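Sensor protein (Vibrio cholerae, PDB 3BY9) probably senses C4-dicarboxylates such as succinate through this extracytoplasmic sensor region and relays the signal to its histidine kinase part in two-component signalling. Local coordinates at residues A7-H12 and D237-S242; S14-F19 and I252-P257. All coordinates share one frame; numbering follows the deposited sequence.

Contact 1 of 2, residues A7-H12 and D237-S242. With CA (calcium ion), chain D.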
# COMPACT_ATOMS: atom_id res chain seq x y z
N ALA A 7 -8.76 -21.90 -21.94
CA ALA A 7 -7.36 -22.15 -21.63
C ALA A 7 -6.70 -20.87 -21.10
O ALA A 7 -5.87 -20.92 -20.20
CB ALA A 7 -6.63 -22.66 -22.88
N LEU A 8 -7.09 -19.72 -21.64
CA LEU A 8 -6.53 -18.46 -21.18
C LEU A 8 -7.02 -18.22 -19.74
O LEU A 8 -6.25 -17.82 -18.87
CB LEU A 8 -6.98 -17.34 -22.09
CG LEU A 8 -6.57 -15.91 -21.66
CD1 LEU A 8 -5.03 -15.84 -21.50
CD2 LEU A 8 -7.02 -14.91 -22.71
N LEU A 9 -8.31 -18.47 -19.47
CA LEU A 9 -8.78 -18.25 -18.10
C LEU A 9 -8.05 -19.18 -17.14
O LEU A 9 -7.80 -18.84 -15.98
CB LEU A 9 -10.30 -18.56 -18.00
CG LEU A 9 -11.17 -17.57 -18.76
CD1 LEU A 9 -12.65 -18.05 -18.61
CD2 LEU A 9 -11.01 -16.15 -18.13
N ASN A 10 -7.73 -20.39 -17.61
CA ASN A 10 -7.03 -21.34 -16.74
C ASN A 10 -5.64 -20.83 -16.44
O ASN A 10 -5.17 -20.94 -15.29
CB ASN A 10 -6.96 -22.72 -17.42
CG ASN A 10 -8.33 -23.40 -17.50
OD1 ASN A 10 -9.30 -22.97 -16.86
ND2 ASN A 10 -8.41 -24.46 -18.28
N GLU A 11 -4.97 -20.30 -17.45
CA GLU A 11 -3.61 -19.75 -17.27
C GLU A 11 -3.68 -18.53 -16.35
O GLU A 11 -2.80 -18.32 -15.52
CB GLU A 11 -3.02 -19.33 -18.63
CG GLU A 11 -1.64 -18.63 -18.54
CD GLU A 11 -0.56 -19.42 -17.77
OE1 GLU A 11 -0.67 -20.64 -17.51
OE2 GLU A 11 0.46 -18.79 -17.41
N HIS A 12 -4.73 -17.74 -16.49
CA HIS A 12 -4.87 -16.58 -15.60
C HIS A 12 -4.88 -17.06 -14.15
O HIS A 12 -4.31 -16.41 -13.26
CB HIS A 12 -6.21 -15.91 -15.83
CG HIS A 12 -6.23 -14.84 -16.88
ND1 HIS A 12 -5.17 -14.53 -17.73
CD2 HIS A 12 -7.23 -13.99 -17.20
CE1 HIS A 12 -5.54 -13.53 -18.51
NE2 HIS A 12 -6.77 -13.18 -18.20
N ASP A 237 -10.25 -3.80 -25.56
CA ASP A 237 -10.95 -4.65 -24.61
C ASP A 237 -10.07 -5.77 -24.13
O ASP A 237 -9.12 -6.19 -24.80
CB ASP A 237 -12.26 -5.17 -25.18
CG ASP A 237 -12.10 -5.85 -26.52
OD1 ASP A 237 -11.03 -5.69 -27.17
OD2 ASP A 237 -13.06 -6.53 -26.92
N TYR A 238 -10.41 -6.27 -22.95
CA TYR A 238 -9.60 -7.29 -22.29
C TYR A 238 -10.37 -8.39 -21.64
O TYR A 238 -11.49 -8.16 -21.19
CB TYR A 238 -8.82 -6.65 -21.12
CG TYR A 238 -7.71 -5.75 -21.59
CD1 TYR A 238 -6.41 -6.22 -21.67
CD2 TYR A 238 -7.98 -4.45 -22.02
CE1 TYR A 238 -5.38 -5.45 -22.17
CE2 TYR A 238 -6.94 -3.65 -22.55
CZ TYR A 238 -5.65 -4.16 -22.61
OH TYR A 238 -4.63 -3.40 -23.14
N ILE A 239 -9.74 -9.55 -21.55
CA ILE A 239 -10.33 -10.66 -20.76
C ILE A 239 -9.62 -10.46 -19.37
O ILE A 239 -8.41 -10.39 -19.31
CB ILE A 239 -9.98 -12.02 -21.36
CG1 ILE A 239 -10.72 -12.15 -22.71
CG2 ILE A 239 -10.43 -13.20 -20.37
CD1 ILE A 239 -10.19 -13.28 -23.58
N VAL A 240 -10.39 -10.41 -18.28
CA VAL A 240 -9.79 -10.06 -16.98
C VAL A 240 -10.15 -11.04 -15.89
O VAL A 240 -11.34 -11.37 -15.74
CB VAL A 240 -10.33 -8.68 -16.52
CG1 VAL A 240 -9.62 -8.24 -15.28
CG2 VAL A 240 -10.07 -7.61 -17.61
N SER A 241 -9.15 -11.58 -15.20
CA SER A 241 -9.42 -12.48 -14.07
C SER A 241 -8.99 -11.77 -12.81
O SER A 241 -7.95 -11.12 -12.78
CB SER A 241 -8.68 -13.81 -14.24
OG SER A 241 -9.23 -14.45 -15.40
N SER A 242 -9.77 -11.94 -11.74
CA SER A 242 -9.47 -11.17 -10.52
C SER A 242 -9.45 -12.04 -9.31
O SER A 242 -10.19 -13.04 -9.23
CB SER A 242 -10.52 -10.06 -10.32
OG SER A 242 -10.53 -9.19 -11.46
CA CA D . -9.83 -6.47 -29.16
O HOH W 1 -9.33 -17.07 -14.63
O HOH W 2 -12.07 -7.40 -29.38
O HOH W 3 -8.07 -5.50 -27.42
O HOH W 4 -7.56 -5.89 -30.16
O HOH W 5 -10.63 -4.45 -30.16
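Ile239 and Ser241 of strand 238-242 face Leu8, Leu9 and His12 of helix 7-12, the two short axes running 38° apart and 8.9 Å from each other at closest approach. Just ahead of the strand, Asp237 serves a calcium ion through OD1, 2.5 Å from the metal; the main-chain oxygen of Lys258 and four waters complete the sphere. Two of those waters also donate hydrogen bonds back to Asp237, one to OD2 and one to the backbone O, tying both the carboxylate and the peptide to the hydrated metal. Ile239 points toward the helix and touches it with both of its branches: CD1 meets Leu8 CD2 at 3.7 Å, while CG2 meets Leu9 CD2, also at 3.7 Å, the Leu9 and Ile239 side chains crossing at about a right angle. The carbonyl O of Ile239 accepts a weak hydrogen bond from His12 NE2, long at 3.4 Å but nearly straight (169°), and this oxygen lies in the plane of the imidazole, at its edge. Leu8 CG covers one face of the same ring, displaced toward the rim. Val240 turns away from the helix and packs on Trp226. Ser241 turns back: its CB lies 3.6 Å from His12 CB, and a water bridges its OG to Leu9 O, with 2.7 Å from the water to Ser241 OG and 2.7 Å from the water to Leu9 O. The water donates to the carbonyl. The closer approach of Ser241 OG to the ring is doubtful. A long N-terminal helix lying on an antiparallel sheet, as here, is consistent with the probably membrane-proximal PAS-like domain of double-PAS-like sensors such as DctB.

Contact 2 of 2, residues S14-F19 and I252-P257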
# COMPACT_ATOMS: atom_id res chain seq x y z
N SER A 14 -3.41 -19.56 -12.85
CA SER A 14 -2.05 -19.90 -12.44
C SER A 14 -1.21 -18.64 -12.24
O SER A 14 -0.37 -18.57 -11.33
CB SER A 14 -1.42 -20.81 -13.47
OG SER A 14 -2.01 -22.10 -13.39
N GLN A 15 -1.41 -17.65 -13.11
CA GLN A 15 -0.67 -16.39 -12.95
C GLN A 15 -1.05 -15.73 -11.65
O GLN A 15 -0.17 -15.21 -10.94
CB GLN A 15 -0.97 -15.43 -14.07
CG GLN A 15 -0.45 -15.91 -15.43
CD GLN A 15 -0.79 -14.89 -16.49
OE1 GLN A 15 -0.11 -13.86 -16.64
NE2 GLN A 15 -1.86 -15.14 -17.19
N LEU A 16 -2.35 -15.73 -11.33
CA LEU A 16 -2.80 -15.10 -10.09
C LEU A 16 -2.24 -15.87 -8.88
O LEU A 16 -1.87 -15.27 -7.84
CB LEU A 16 -4.36 -15.04 -10.02
CG LEU A 16 -5.01 -14.08 -11.04
CD1 LEU A 16 -6.53 -14.22 -11.16
CD2 LEU A 16 -4.64 -12.64 -10.59
N ASP A 17 -2.19 -17.19 -8.98
CA ASP A 17 -1.64 -17.99 -7.86
C ASP A 17 -0.17 -17.61 -7.63
O ASP A 17 0.25 -17.34 -6.49
CB ASP A 17 -1.68 -19.49 -8.18
CG ASP A 17 -3.05 -20.11 -8.06
OD1 ASP A 17 -4.00 -19.47 -7.56
OD2 ASP A 17 -3.15 -21.31 -8.49
N ARG A 18 0.61 -17.56 -8.72
CA ARG A 18 2.04 -17.24 -8.61
C ARG A 18 2.28 -15.80 -8.12
O ARG A 18 3.14 -15.56 -7.25
CB ARG A 18 2.73 -17.41 -9.97
CG ARG A 18 2.90 -18.85 -10.45
CD ARG A 18 3.85 -18.93 -11.67
NE ARG A 18 3.35 -18.28 -12.88
CZ ARG A 18 2.55 -18.88 -13.76
NH1 ARG A 18 2.18 -20.13 -13.57
NH2 ARG A 18 2.12 -18.23 -14.84
N PHE A 19 1.53 -14.85 -8.64
CA PHE A 19 1.74 -13.48 -8.21
C PHE A 19 1.25 -13.24 -6.79
O PHE A 19 1.89 -12.50 -6.03
CB PHE A 19 1.07 -12.50 -9.20
CG PHE A 19 1.59 -11.09 -9.08
CD1 PHE A 19 2.96 -10.83 -9.12
CD2 PHE A 19 0.71 -10.02 -8.97
CE1 PHE A 19 3.44 -9.49 -9.04
CE2 PHE A 19 1.18 -8.69 -8.89
CZ PHE A 19 2.54 -8.44 -8.92
N ILE A 252 -6.20 -8.23 -6.93
CA ILE A 252 -5.19 -8.37 -7.99
C ILE A 252 -5.93 -8.79 -9.26
O ILE A 252 -6.81 -9.66 -9.21
CB ILE A 252 -4.18 -9.47 -7.64
CG1 ILE A 252 -3.61 -9.23 -6.24
CG2 ILE A 252 -3.07 -9.52 -8.69
CD1 ILE A 252 -2.82 -10.40 -5.74
N ARG A 253 -5.59 -8.19 -10.40
CA ARG A 253 -6.28 -8.54 -11.63
C ARG A 253 -5.31 -8.72 -12.75
O ARG A 253 -4.36 -7.92 -12.86
CB ARG A 253 -7.23 -7.39 -12.00
CG ARG A 253 -8.13 -6.99 -10.78
CD ARG A 253 -9.14 -5.91 -11.21
NE ARG A 253 -10.02 -5.38 -10.15
CZ ARG A 253 -11.29 -5.77 -10.01
NH1 ARG A 253 -11.78 -6.74 -10.78
NH2 ARG A 253 -12.09 -5.11 -9.20
N VAL A 254 -5.51 -9.76 -13.55
CA VAL A 254 -4.63 -9.98 -14.71
C VAL A 254 -5.49 -9.69 -15.95
O VAL A 254 -6.65 -10.12 -16.05
CB VAL A 254 -4.04 -11.42 -14.70
CG1 VAL A 254 -5.12 -12.49 -14.58
CG2 VAL A 254 -3.26 -11.68 -16.02
N LEU A 255 -4.92 -8.90 -16.87
CA LEU A 255 -5.63 -8.45 -18.07
C LEU A 255 -4.92 -8.94 -19.32
O LEU A 255 -3.71 -8.75 -19.43
CB LEU A 255 -5.64 -6.94 -18.16
CG LEU A 255 -6.53 -6.09 -17.27
CD1 LEU A 255 -6.08 -6.31 -15.84
CD2 LEU A 255 -6.38 -4.61 -17.61
N SER A 256 -5.66 -9.59 -20.21
CA SER A 256 -5.12 -10.07 -21.51
C SER A 256 -5.96 -9.45 -22.61
O SER A 256 -7.19 -9.49 -22.57
CB SER A 256 -5.23 -11.61 -21.61
OG SER A 256 -4.29 -12.28 -20.77
N PRO A 257 -5.32 -8.83 -23.62
CA PRO A 257 -6.09 -8.22 -24.71
C PRO A 257 -7.02 -9.26 -25.33
O PRO A 257 -6.61 -10.40 -25.60
CB PRO A 257 -4.99 -7.80 -25.71
CG PRO A 257 -3.83 -7.46 -24.81
CD PRO A 257 -3.86 -8.59 -23.76
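Gln15 OE1 is hydrogen-bonded to Ser164 OG, and the amide rests on Val254 CG2, 3.9 Å from OE1. NE2 of Gln15 is equally near the same methyl, and the two side chains cross at about a right angle. The setting is helix-on-sheet packing in the PAS-like domain nearer the termini: helix 14-19 passes over inner strand 252-257 at 140°, with the axes 8.9 Å apart, and buried apolar groups fill most of the interface. Ile252 has a second modelled position, so the contacts of its CG2 hold for the one described here and are less certain than those of Val254. In this position CG2 lies in the plane of the Phe19 ring, at its edge, 3.8 Å from Phe19 CD2; Phe19 has CG anti to the backbone N (chi1 -162°). Trp159 meets the Phe19 ring edge-to-face and Phe166 adds a further aromatic contact, so the helix residue joins a small aromatic cluster. Leu16 slides past Ile252 in the opposite direction, with CD2 4.0 Å from Ile252 CG2. Arg253 starts away from the helix, and its NE and NH2 hydrogen-bond to Thr169 OG1 and Leu219 O, respectively. The firmer apolar contact is that of Leu16 with Val254, which cross obliquely, the branch carbon CG of Leu16 lying 3.9 Å from Val254 CG1.

Overall arrangement
The centres of contacts 1 and 2 lie about 7 Å apart. Both use helix 5-27, contact 1 near its start and contact 2 farther along, and both reach the same antiparallel four-stranded sheet. Strands 238-245 and 250-257 follow each other in the chain and pair as inner neighbours, probably hydrogen-bonded from Ile239 N to Ser256 O and from Val254 N to Ser241 O. Along the chain the order is 7-12, 14-19, 237-242, 252-257, so the segments alternate and a single helix is packed against a sheet made largely at the far end of the sequence. The intervening residues include the separate five-stranded domain that binds succinate.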